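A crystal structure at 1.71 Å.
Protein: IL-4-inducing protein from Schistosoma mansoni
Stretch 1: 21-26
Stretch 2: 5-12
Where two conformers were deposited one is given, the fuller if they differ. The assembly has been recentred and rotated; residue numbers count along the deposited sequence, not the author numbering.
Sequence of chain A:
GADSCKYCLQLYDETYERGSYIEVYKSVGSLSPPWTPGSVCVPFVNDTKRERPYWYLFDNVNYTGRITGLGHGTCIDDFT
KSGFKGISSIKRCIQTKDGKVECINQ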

# COMPACT_ATOMS: atom_id res chain seq x y z
N TYR A 21 9.76 -3.67 10.05
CA TYR A 21 8.84 -3.57 8.91
C TYR A 21 8.30 -4.92 8.55
O TYR A 21 8.77 -5.99 9.01
CB TYR A 21 9.46 -2.85 7.73
CG TYR A 21 10.62 -3.58 7.16
CD1 TYR A 21 11.78 -3.70 7.91
CD2 TYR A 21 10.55 -4.21 5.92
CE1 TYR A 21 12.87 -4.39 7.43
CE2 TYR A 21 11.63 -4.93 5.43
CZ TYR A 21 12.80 -5.01 6.19
OH TYR A 21 13.94 -5.70 5.77
N ILE A 22 7.23 -4.85 7.75
CA ILE A 22 6.54 -6.00 7.25
C ILE A 22 6.51 -5.86 5.75
O ILE A 22 6.32 -4.77 5.25
CB ILE A 22 5.06 -6.10 7.79
CG1 ILE A 22 5.05 -6.33 9.29
CG2 ILE A 22 4.34 -7.26 7.11
CD1 ILE A 22 3.72 -6.06 9.93
N GLU A 23 6.66 -6.99 5.04
CA GLU A 23 6.53 -7.05 3.59
C GLU A 23 5.21 -7.75 3.23
O GLU A 23 4.83 -8.79 3.82
CB GLU A 23 7.71 -7.77 2.92
CG GLU A 23 9.04 -7.04 3.07
CD GLU A 23 10.20 -7.77 2.38
OE1 GLU A 23 11.15 -7.11 1.92
OE2 GLU A 23 10.14 -9.00 2.31
N VAL A 24 4.49 -7.17 2.30
CA VAL A 24 3.24 -7.77 1.86
C VAL A 24 3.42 -8.14 0.37
O VAL A 24 3.87 -7.31 -0.44
CB VAL A 24 2.06 -6.77 2.03
CG1 VAL A 24 0.79 -7.27 1.41
CG2 VAL A 24 1.80 -6.41 3.50
N TYR A 25 3.03 -9.38 -0.01
CA TYR A 25 3.35 -9.95 -1.32
C TYR A 25 2.18 -10.10 -2.26
O TYR A 25 2.36 -10.28 -3.48
CB TYR A 25 4.00 -11.34 -1.16
CG TYR A 25 5.24 -11.29 -0.26
CD1 TYR A 25 6.45 -10.85 -0.75
CD2 TYR A 25 5.17 -11.63 1.05
CE1 TYR A 25 7.58 -10.79 0.06
CE2 TYR A 25 6.28 -11.57 1.88
CZ TYR A 25 7.46 -11.15 1.37
OH TYR A 25 8.57 -11.12 2.21
N LYS A 26 0.97 -9.99 -1.72
CA LYS A 26 -0.21 -10.13 -2.50
C LYS A 26 -1.37 -9.47 -1.78
O LYS A 26 -1.26 -8.99 -0.63
CB LYS A 26 -0.51 -11.58 -2.75
CG LYS A 26 -0.80 -12.44 -1.58
CD LYS A 26 -0.65 -13.90 -2.09
CE LYS A 26 -0.52 -14.90 -0.95
NZ LYS A 26 -0.60 -16.33 -1.45
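Stretch 2, residues 5-12: CKYCLQLY

The contact between residues 5-12 and 21-26 is an antiparallel pairing of two β-strands, held by backbone hydrogen bonds and extended past the strand end by a cluster of aromatic and cysteine side chains. Strand 9-12 runs at 159° to strand 21-24, so the two are nearly opposed in direction, and their axes approach to 4.6 Å. All eight strand residues have extended backbone torsions, with phi between -147° and -99° and psi between 116° and 165°.

The pairing illustrates the alternation expected of antiparallel sheets. V24 and L9 form a hydrogen-bonded pair, V24 N to L9 O at 2.8 Å and L9 N to V24 O at 3.0 Å; I22 and L11 form the next, with I22 N to L11 O and L11 N to I22 O both at 2.9 Å. Between them lies the non-hydrogen-bonded pair E23-Q10, where E23 CA instead directs its hydrogen at L9 O, 3.3 Å away. Y21 faces Y12 in the same manner beyond I22.

Successive residues alternate sides, and the residues sorted onto the two faces differ in character. One carries I22, V24, L9 and L11, and here V24 CG2 packs 3.4 Å from L11 CD1. The other carries Y21, E23, Q10 and Y12. On it the Y21 and Y12 rings lie near parallel but slid apart, their centroids 5.4 Å apart, so the closer contact is Y21 CB to Y12 CD2 at 3.6 Å. E23 CG meets C8 SG at 3.5 Å, while C5 N gives a weak hydrogen bond to E23 OE1 at 3.5 Å; water 1 also joins C5 N to E23 OE2.

Beyond the ladder, Y25 continues the contact: C5 SG approaches its ring edge, 3.5 Å from Y25 CE1, and Y25 O lies 3.6 Å from Y7 CE1.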

# COMPACT_ATOMS: atom_id res chain seq x y z
N CYS A 5 12.49 -7.54 -1.24
CA CYS A 5 11.51 -7.99 -2.28
C CYS A 5 11.50 -6.87 -3.36
O CYS A 5 11.86 -5.69 -3.16
CB CYS A 5 10.12 -8.40 -1.65
SG CYS A 5 8.68 -8.99 -2.67
N LYS A 6 11.24 -7.35 -4.57
CA LYS A 6 11.35 -6.49 -5.70
C LYS A 6 10.02 -5.82 -5.94
O LYS A 6 9.97 -4.75 -6.51
CB LYS A 6 11.73 -7.32 -6.91
CG LYS A 6 13.07 -8.03 -6.75
CD LYS A 6 14.16 -7.43 -7.63
CE LYS A 6 15.56 -8.00 -7.31
NZ LYS A 6 16.23 -7.39 -6.11
N TYR A 7 8.93 -6.46 -5.52
CA TYR A 7 7.62 -5.92 -5.91
C TYR A 7 6.69 -5.55 -4.73
O TYR A 7 5.77 -4.68 -4.94
CB TYR A 7 6.93 -6.89 -6.86
CG TYR A 7 6.84 -8.21 -6.26
CD1 TYR A 7 5.81 -8.50 -5.35
CD2 TYR A 7 7.81 -9.17 -6.50
CE1 TYR A 7 5.72 -9.74 -4.74
CE2 TYR A 7 7.76 -10.42 -5.87
CZ TYR A 7 6.70 -10.70 -4.99
OH TYR A 7 6.59 -11.94 -4.38
N CYS A 8 7.09 -6.08 -3.56
CA CYS A 8 6.29 -6.08 -2.33
C CYS A 8 5.99 -4.69 -1.87
O CYS A 8 6.60 -3.73 -2.32
CB CYS A 8 6.96 -6.85 -1.19
SG CYS A 8 8.12 -5.97 -0.12
N LEU A 9 5.04 -4.61 -0.96
CA LEU A 9 4.68 -3.40 -0.31
C LEU A 9 5.42 -3.48 1.02
O LEU A 9 5.37 -4.56 1.74
CB LEU A 9 3.15 -3.39 -0.09
CG LEU A 9 2.61 -2.18 0.67
CD1 LEU A 9 2.70 -0.90 -0.14
CD2 LEU A 9 1.16 -2.44 1.09
N GLN A 10 6.10 -2.38 1.39
CA GLN A 10 6.82 -2.29 2.65
C GLN A 10 6.14 -1.38 3.65
O GLN A 10 5.83 -0.26 3.30
CB GLN A 10 8.26 -1.80 2.41
CG GLN A 10 9.11 -2.68 1.46
CD GLN A 10 10.29 -1.91 0.90
OE1 GLN A 10 10.20 -0.71 0.67
NE2 GLN A 10 11.39 -2.60 0.66
N LEU A 11 5.85 -1.89 4.87
CA LEU A 11 5.15 -1.17 5.87
C LEU A 11 6.07 -1.06 7.09
O LEU A 11 6.48 -2.09 7.68
CB LEU A 11 3.86 -1.86 6.28
CG LEU A 11 2.97 -1.95 5.07
CD1 LEU A 11 3.05 -3.39 4.60
CD2 LEU A 11 1.59 -1.45 5.30
N TYR A 12 6.43 0.15 7.42
CA TYR A 12 7.40 0.41 8.50
C TYR A 12 6.72 0.88 9.73
O TYR A 12 5.77 1.65 9.65
CB TYR A 12 8.40 1.53 8.07
CG TYR A 12 9.25 1.13 6.92
CD1 TYR A 12 8.80 1.33 5.62
CD2 TYR A 12 10.49 0.52 7.10
CE1 TYR A 12 9.58 0.99 4.52
CE2 TYR A 12 11.26 0.17 5.99
CZ TYR A 12 10.78 0.39 4.71
OH TYR A 12 11.51 0.05 3.61
O HOH W 1 12.52 -9.84 1.12